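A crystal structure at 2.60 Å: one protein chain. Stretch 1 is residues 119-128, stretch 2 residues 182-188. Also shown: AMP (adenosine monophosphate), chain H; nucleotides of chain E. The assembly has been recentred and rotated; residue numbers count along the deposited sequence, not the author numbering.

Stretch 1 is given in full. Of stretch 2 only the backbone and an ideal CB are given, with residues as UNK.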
ATOM      1  N   ILE C 119      -7.592 -14.323 -19.640  1.00 44.47           N
ATOM      2  CA  ILE C 119      -7.789 -15.551 -18.880  1.00 44.20           C
ATOM      3  C   ILE C 119      -7.421 -15.244 -17.407  1.00 46.04           C
ATOM      4  O   ILE C 119      -8.135 -15.686 -16.512  1.00 44.92           O
ATOM      5  CB  ILE C 119      -7.007 -16.763 -19.483  1.00 47.78           C
ATOM      6  CG1 ILE C 119      -7.488 -17.094 -20.918  1.00 47.93           C
ATOM      7  CG2 ILE C 119      -7.099 -18.001 -18.574  1.00 48.88           C
ATOM      8  CD1 ILE C 119      -6.562 -18.137 -21.715  1.00 53.31           C
ATOM      9  N   LYS C 120      -6.366 -14.431 -17.166  1.00 42.19           N
ATOM     10  CA  LYS C 120      -5.982 -14.024 -15.803  1.00 42.84           C
ATOM     11  C   LYS C 120      -7.106 -13.236 -15.149  1.00 47.14           C
ATOM     12  O   LYS C 120      -7.461 -13.540 -14.027  1.00 47.80           O
ATOM     13  CB  LYS C 120      -4.675 -13.199 -15.797  1.00 46.34           C
ATOM     14  CG  LYS C 120      -4.025 -13.099 -14.411  1.00 48.83           C
ATOM     15  CD  LYS C 120      -2.624 -12.513 -14.473  1.00 50.41           C
ATOM     16  CE  LYS C 120      -2.587 -11.031 -14.198  1.00 43.98           C
ATOM     17  NZ  LYS C 120      -1.192 -10.518 -14.204  1.00 48.38           N
ATOM     18  N   ALA C 121      -7.703 -12.273 -15.868  1.00 44.50           N
ATOM     19  CA  ALA C 121      -8.822 -11.460 -15.377  1.00 44.34           C
ATOM     20  C   ALA C 121     -10.092 -12.292 -15.123  1.00 50.25           C
ATOM     21  O   ALA C 121     -10.739 -12.103 -14.092  1.00 51.32           O
ATOM     22  CB  ALA C 121      -9.101 -10.308 -16.330  1.00 44.69           C
ATOM     23  N   GLY C 122     -10.399 -13.220 -16.031  1.00 46.18           N
ATOM     24  CA  GLY C 122     -11.546 -14.118 -15.933  1.00 45.52           C
ATOM     25  C   GLY C 122     -11.402 -15.170 -14.849  1.00 48.59           C
ATOM     26  O   GLY C 122     -12.374 -15.473 -14.160  1.00 48.35           O
ATOM     27  N   THR C 123     -10.187 -15.733 -14.684  1.00 44.48           N
ATOM     28  CA  THR C 123      -9.879 -16.742 -13.648  1.00 43.54           C
ATOM     29  C   THR C 123      -9.992 -16.105 -12.252  1.00 43.52           C
ATOM     30  O   THR C 123     -10.626 -16.677 -11.373  1.00 41.95           O
ATOM     31  CB  THR C 123      -8.497 -17.412 -13.916  1.00 51.40           C
ATOM     32  OG1 THR C 123      -8.528 -18.042 -15.201  1.00 57.33           O
ATOM     33  CG2 THR C 123      -8.115 -18.436 -12.865  1.00 46.83           C
ATOM     34  N   VAL C 124      -9.399 -14.909 -12.074  1.00 38.45           N
ATOM     35  CA  VAL C 124      -9.419 -14.166 -10.815  1.00 37.74           C
ATOM     36  C   VAL C 124     -10.847 -13.740 -10.431  1.00 44.69           C
ATOM     37  O   VAL C 124     -11.264 -13.988  -9.301  1.00 47.65           O
ATOM     38  CB  VAL C 124      -8.373 -13.016 -10.834  1.00 39.69           C
ATOM     39  CG1 VAL C 124      -8.534 -12.067  -9.657  1.00 38.14           C
ATOM     40  CG2 VAL C 124      -6.954 -13.591 -10.875  1.00 39.20           C
ATOM     41  N   ASN C 125     -11.611 -13.186 -11.378  1.00 40.37           N
ATOM     42  CA  ASN C 125     -13.001 -12.773 -11.191  1.00 40.65           C
ATOM     43  C   ASN C 125     -13.811 -13.921 -10.588  1.00 46.27           C
ATOM     44  O   ASN C 125     -14.431 -13.758  -9.536  1.00 46.97           O
ATOM     45  CB  ASN C 125     -13.591 -12.346 -12.551  1.00 43.11           C
ATOM     46  CG  ASN C 125     -14.844 -11.515 -12.478  1.00 60.25           C
ATOM     47  OD1 ASN C 125     -14.805 -10.285 -12.565  1.00 59.84           O
ATOM     48  ND2 ASN C 125     -15.988 -12.168 -12.354  1.00 45.84           N
ATOM     49  N   PHE C 126     -13.750 -15.098 -11.227  1.00 43.19           N
ATOM     50  CA  PHE C 126     -14.423 -16.321 -10.800  1.00 42.35           C
ATOM     51  C   PHE C 126     -13.994 -16.751  -9.397  1.00 45.31           C
ATOM     52  O   PHE C 126     -14.854 -17.037  -8.572  1.00 45.64           O
ATOM     53  CB  PHE C 126     -14.153 -17.438 -11.824  1.00 44.00           C
ATOM     54  CG  PHE C 126     -14.989 -18.695 -11.679  1.00 45.50           C
ATOM     55  CD1 PHE C 126     -16.342 -18.621 -11.350  1.00 46.71           C
ATOM     56  CD2 PHE C 126     -14.442 -19.947 -11.945  1.00 47.34           C
ATOM     57  CE1 PHE C 126     -17.108 -19.776 -11.227  1.00 47.19           C
ATOM     58  CE2 PHE C 126     -15.217 -21.102 -11.845  1.00 49.38           C
ATOM     59  CZ  PHE C 126     -16.540 -21.010 -11.479  1.00 47.19           C
ATOM     60  N   LEU C 127     -12.676 -16.754  -9.122  1.00 40.87           N
ATOM     61  CA  LEU C 127     -12.064 -17.120  -7.838  1.00 40.47           C
ATOM     62  C   LEU C 127     -12.489 -16.236  -6.685  1.00 47.72           C
ATOM     63  O   LEU C 127     -12.637 -16.733  -5.571  1.00 49.12           O
ATOM     64  CB  LEU C 127     -10.539 -17.117  -7.934  1.00 39.80           C
ATOM     65  CG  LEU C 127      -9.898 -18.360  -8.544  1.00 44.24           C
ATOM     66  CD1 LEU C 127      -8.497 -18.064  -9.033  1.00 43.38           C
ATOM     67  CD2 LEU C 127      -9.879 -19.519  -7.555  1.00 48.18           C
ATOM     68  N   LYS C 128     -12.698 -14.932  -6.950  1.00 44.57           N
ATOM     69  CA  LYS C 128     -13.101 -13.937  -5.950  1.00 44.12           C
ATOM     70  C   LYS C 128     -14.625 -13.791  -5.771  1.00 49.49           C
ATOM     71  O   LYS C 128     -15.062 -13.166  -4.812  1.00 48.54           O
ATOM     72  CB  LYS C 128     -12.463 -12.578  -6.293  1.00 45.83           C
ATOM     73  CG  LYS C 128     -10.953 -12.555  -6.080  1.00 48.71           C
ATOM     74  CD  LYS C 128     -10.385 -11.147  -6.191  1.00 45.12           C
ATOM     75  CE  LYS C 128      -8.925 -11.109  -5.829  1.00 37.87           C
ATOM     76  NZ  LYS C 128      -8.207 -10.019  -6.542  1.00 58.23           N
ATOM     77  N   UNK C 182      -4.312 -21.431  -0.222  1.00 46.57           N
ATOM     78  CA  UNK C 182      -3.612 -20.277  -0.791  1.00 44.91           C
ATOM     79  C   UNK C 182      -3.324 -20.494  -2.278  1.00 47.94           C
ATOM     80  O   UNK C 182      -2.690 -21.482  -2.644  1.00 48.37           O
ATOM     81  CB  UNK C 182      -2.308 -20.017  -0.034  1.00 44.91           C
ATOM     82  N   UNK C 183      -3.788 -19.582  -3.136  1.00 43.56           N
ATOM     83  CA  UNK C 183      -3.587 -19.737  -4.577  1.00 43.70           C
ATOM     84  C   UNK C 183      -2.937 -18.550  -5.337  1.00 45.70           C
ATOM     85  O   UNK C 183      -3.432 -17.423  -5.294  1.00 46.26           O
ATOM     86  CB  UNK C 183      -4.950 -20.023  -5.210  1.00 43.70           C
ATOM     87  N   UNK C 184      -1.825 -18.832  -6.025  1.00 40.33           N
ATOM     88  CA  UNK C 184      -1.093 -17.871  -6.839  1.00 39.18           C
ATOM     89  C   UNK C 184      -1.520 -17.907  -8.301  1.00 42.19           C
ATOM     90  O   UNK C 184      -1.235 -18.873  -9.007  1.00 42.88           O
ATOM     91  CB  UNK C 184       0.410 -18.135  -6.733  1.00 39.18           C
ATOM     92  N   UNK C 185      -2.180 -16.848  -8.760  1.00 37.34           N
ATOM     93  CA  UNK C 185      -2.569 -16.718 -10.164  1.00 37.17           C
ATOM     94  C   UNK C 185      -1.494 -15.840 -10.862  1.00 44.23           C
ATOM     95  O   UNK C 185      -1.229 -14.716 -10.424  1.00 43.40           O
ATOM     96  CB  UNK C 185      -3.967 -16.111 -10.297  1.00 37.17           C
ATOM     97  N   UNK C 186      -0.848 -16.396 -11.908  1.00 43.22           N
ATOM     98  CA  UNK C 186       0.245 -15.777 -12.688  1.00 42.88           C
ATOM     99  C   UNK C 186       0.101 -16.093 -14.191  1.00 47.13           C
ATOM    100  O   UNK C 186      -0.263 -17.212 -14.556  1.00 46.52           O
ATOM    101  CB  UNK C 186       1.602 -16.267 -12.179  1.00 42.88           C
ATOM    102  N   UNK C 187       0.387 -15.101 -15.043  1.00 44.69           N
ATOM    103  CA  UNK C 187       0.349 -15.230 -16.503  1.00 44.27           C
ATOM    104  C   UNK C 187       1.753 -15.525 -17.049  1.00 46.93           C
ATOM    105  O   UNK C 187       2.698 -15.564 -16.269  1.00 47.03           O
ATOM    106  CB  UNK C 187      -0.213 -13.957 -17.139  1.00 44.27           C
ATOM    107  N   UNK C 188       1.872 -15.821 -18.352  1.00 43.51           N
ATOM    108  CA  UNK C 188       3.137 -16.168 -19.019  1.00 44.12           C
ATOM    109  C   UNK C 188       4.164 -15.036 -19.032  1.00 49.11           C
ATOM    110  O   UNK C 188       5.362 -15.302 -18.844  1.00 49.19           O
ATOM    111  CB  UNK C 188       2.852 -16.596 -20.460  1.00 44.12           C
TER
HETATM  112  P   AMP H1001     -10.627 -20.074 -18.725  1.00149.65           P
HETATM  113  O1P AMP H1001      -9.736 -19.821 -19.882  1.00149.75           O
HETATM  114  O2P AMP H1001     -10.901 -21.529 -18.813  1.00150.01           O
HETATM  115  O3P AMP H1001      -9.743 -19.953 -17.538  1.00150.41           O
HETATM  116  O5' AMP H1001     -11.902 -19.117 -18.656  1.00146.20           O
HETATM  117  C5' AMP H1001     -13.209 -19.664 -18.627  1.00142.34           C
HETATM  118  C4' AMP H1001     -14.138 -18.841 -17.793  1.00137.95           C
HETATM  119  O4' AMP H1001     -15.463 -19.438 -17.766  1.00136.59           O
HETATM  120  C3' AMP H1001     -13.680 -18.808 -16.376  1.00135.05           C
HETATM  121  O3' AMP H1001     -12.853 -17.660 -16.183  1.00133.05           O
HETATM  122  C2' AMP H1001     -14.903 -18.790 -15.553  1.00135.17           C
HETATM  123  O2' AMP H1001     -15.293 -17.443 -15.250  1.00135.54           O
HETATM  124  C1' AMP H1001     -15.970 -19.405 -16.400  1.00135.26           C
HETATM  125  N9  AMP H1001     -16.397 -20.674 -15.964  1.00133.99           N
HETATM  126  C8  AMP H1001     -15.628 -21.744 -15.994  1.00133.10           C
HETATM  127  N7  AMP H1001     -16.329 -22.824 -15.550  1.00131.98           N
HETATM  128  C5  AMP H1001     -17.685 -22.334 -15.270  1.00131.72           C
HETATM  129  C6  AMP H1001     -18.925 -22.855 -14.803  1.00129.99           C
HETATM  130  N6  AMP H1001     -19.056 -24.228 -14.470  1.00128.94           N
HETATM  131  N1  AMP H1001     -19.982 -22.013 -14.674  1.00129.48           N
HETATM  132  C2  AMP H1001     -19.894 -20.723 -14.962  1.00129.84           C
HETATM  133  N3  AMP H1001     -18.769 -20.165 -15.402  1.00130.84           N
HETATM  134  C4  AMP H1001     -17.645 -20.897 -15.579  1.00132.55           C
ATOM    135  P    DT E   6       2.212  -8.374 -18.288  1.00 47.75           P
ATOM    136  OP1  DT E   6       1.960  -9.342 -17.200  1.00 48.54           O
ATOM    137  OP2  DT E   6       1.530  -7.069 -18.235  1.00 48.31           O
ATOM    138  O5'  DT E   6       3.757  -8.044 -18.344  1.00 47.48           O
ATOM    139  C5'  DT E   6       4.813  -8.936 -18.634  1.00 47.81           C
ATOM    140  C4'  DT E   6       6.145  -8.189 -18.635  1.00 47.64           C
ATOM    141  O4'  DT E   6       6.381  -7.531 -19.902  1.00 46.27           O
ATOM    142  C3'  DT E   6       6.272  -7.111 -17.569  1.00 49.01           C
ATOM    143  O3'  DT E   6       7.430  -7.372 -16.818  1.00 51.90           O
ATOM    144  C2'  DT E   6       6.277  -5.779 -18.322  1.00 47.50           C
ATOM    145  C1'  DT E   6       6.783  -6.193 -19.698  1.00 45.67           C
ATOM    146  N1   DT E   6       6.327  -5.369 -20.867  1.00 43.16           N
ATOM    147  C2   DT E   6       7.259  -5.018 -21.816  1.00 42.32           C
ATOM    148  O2   DT E   6       8.439  -5.290 -21.712  1.00 43.26           O
ATOM    149  N3   DT E   6       6.757  -4.318 -22.889  1.00 41.18           N
ATOM    150  C4   DT E   6       5.439  -3.920 -23.111  1.00 40.95           C
ATOM    151  O4   DT E   6       5.130  -3.266 -24.119  1.00 41.71           O
ATOM    152  C5   DT E   6       4.503  -4.352 -22.108  1.00 40.28           C
ATOM    153  C7   DT E   6       3.046  -4.007 -22.264  1.00 38.77           C
ATOM    154  C6   DT E   6       4.986  -5.050 -21.055  1.00 41.87           C

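Stretch 1 is a continuous helix, and the backbone from 182 onward runs as a strand nearly antiparallel to it, at 156° between N-to-C directions and 9.1 Å at closest approach of the axes. CA-to-CB points toward the helix at 183 and 185 and away at 186, the alternation of an extended backbone.

At position 182 (phi/psi -106/123) nothing of stretch 1 lies within 5.5 Å of the ideal CB, so the helix sets no requirement and many side chains would fit. The deposited residue is His182, whose two ring nitrogens are hydrogen-bonded elsewhere in the structure.

Position 183 points its CA-to-CB bond toward the helix, but at long range: the ideal CB is 5.5 Å from Leu127 CD2, and the CA atoms of this position and Leu127 are 9.5 Å apart. An apolar side chain that reaches further than a methyl, such as valine, isoleucine or leucine, suits both the extended backbone (-127/124) and the aliphatic partner. It is Val183, chi1 67° (p), and its CG1 comes to 4.5 Å from Leu127 CD2, a loose apolar contact.

Position 184 (-94/111) has nothing of stretch 1 within 5.5 Å of its ideal CB; many residues, beta-branched or other apolar ones included, suit this extended backbone. Leu184 occupies it, its side chain out of reach of stretch 1.

Position 185 is the most constrained by apolar neighbours. CA-to-CB points toward the helix, and the ideal CB lies 4.0 Å from Val124 CG2, 5.1 Å from Leu127 CD1 and 5.1 Å from Lys120 CG. These are all carbon atoms, with no donor or acceptor among them, which favours a compact aliphatic group; valine or isoleucine would also suit a strand at -97/122, and alanine would make fewer contacts. The residue is Val185, chi1 -168° (t). Its CG1 lies 3.8 Å from Val124 CG2, 4.2 Å from Lys120 CG and 4.3 Å from Thr123 CG2, while its CG2 lies 3.7 Å from Leu127 CD1.

Position 186 directs CA-to-CB away from the helix, leaving the choice open as far as stretch 1 is concerned, with beta-branched residues natural at -141/140. It is Ile186.

Position 187 points toward the helix again, its CA 6.5 Å from Lys120 CA and its ideal CB 3.9 Å from Lys120 CD. The visible lysine extends its amine toward this position, so an acceptor is wanted: Asp, Asn, Glu or Gln could supply one. A phosphate of DT6 in chain E is also nearby and would favour a donor, which makes an amide attractive. Asn187, chi1 62° (p), meets both demands: Lys120 NZ donates to Asn187 OD1 at 3.0 Å, and Asn187 ND2 donates to DT6 OP1 at 3.1 Å with an N-H...acceptor angle of 162°. It also holds the N-cap position of the following helix.

Position 188 begins that helix (-64/-41) and has no neighbour in stretch 1; small polar residues are common here. It is Ser188, with OG hydrogen-bonded elsewhere in the structure.

Stretch 2, residues 182-188: HVLVINS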
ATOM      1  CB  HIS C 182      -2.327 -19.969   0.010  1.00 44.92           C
ATOM      2  CG  HIS C 182      -2.560 -19.811   1.486  1.00 48.00           C
ATOM      3  ND1 HIS C 182      -3.107 -18.653   2.012  1.00 49.35           N
ATOM      4  CD2 HIS C 182      -2.317 -20.679   2.499  1.00 49.65           C
ATOM      5  CE1 HIS C 182      -3.195 -18.858   3.318  1.00 48.68           C
ATOM      6  NE2 HIS C 182      -2.721 -20.059   3.660  1.00 49.17           N
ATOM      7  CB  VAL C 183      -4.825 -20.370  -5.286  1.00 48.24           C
ATOM      8  CG1 VAL C 183      -6.036 -19.450  -5.260  1.00 48.24           C
ATOM      9  CG2 VAL C 183      -4.492 -20.789  -6.704  1.00 47.95           C
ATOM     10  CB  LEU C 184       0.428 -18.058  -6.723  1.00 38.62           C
ATOM     11  CG  LEU C 184       1.267 -16.913  -7.307  1.00 43.99           C
ATOM     12  CD1 LEU C 184       1.320 -15.731  -6.368  1.00 44.71           C
ATOM     13  CD2 LEU C 184       2.672 -17.368  -7.611  1.00 47.39           C
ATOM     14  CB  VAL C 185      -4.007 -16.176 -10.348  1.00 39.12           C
ATOM     15  CG1 VAL C 185      -4.472 -16.327 -11.795  1.00 37.84           C
ATOM     16  CG2 VAL C 185      -4.979 -16.866  -9.390  1.00 38.74           C
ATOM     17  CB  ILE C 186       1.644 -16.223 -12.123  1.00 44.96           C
ATOM     18  CG1 ILE C 186       2.804 -15.416 -12.747  1.00 44.48           C
ATOM     19  CG2 ILE C 186       1.859 -17.751 -12.258  1.00 44.64           C
ATOM     20  CD1 ILE C 186       4.115 -15.436 -11.956  1.00 49.70           C
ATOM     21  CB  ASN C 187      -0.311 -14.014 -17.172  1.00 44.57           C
ATOM     22  CG  ASN C 187       0.401 -12.707 -16.947  1.00 53.61           C
ATOM     23  OD1 ASN C 187       0.626 -12.280 -15.804  1.00 51.58           O
ATOM     24  ND2 ASN C 187       0.759 -12.042 -18.039  1.00 34.98           N
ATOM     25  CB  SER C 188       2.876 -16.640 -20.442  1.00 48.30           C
ATOM     26  OG  SER C 188       2.094 -17.816 -20.409  1.00 62.34           O
TER
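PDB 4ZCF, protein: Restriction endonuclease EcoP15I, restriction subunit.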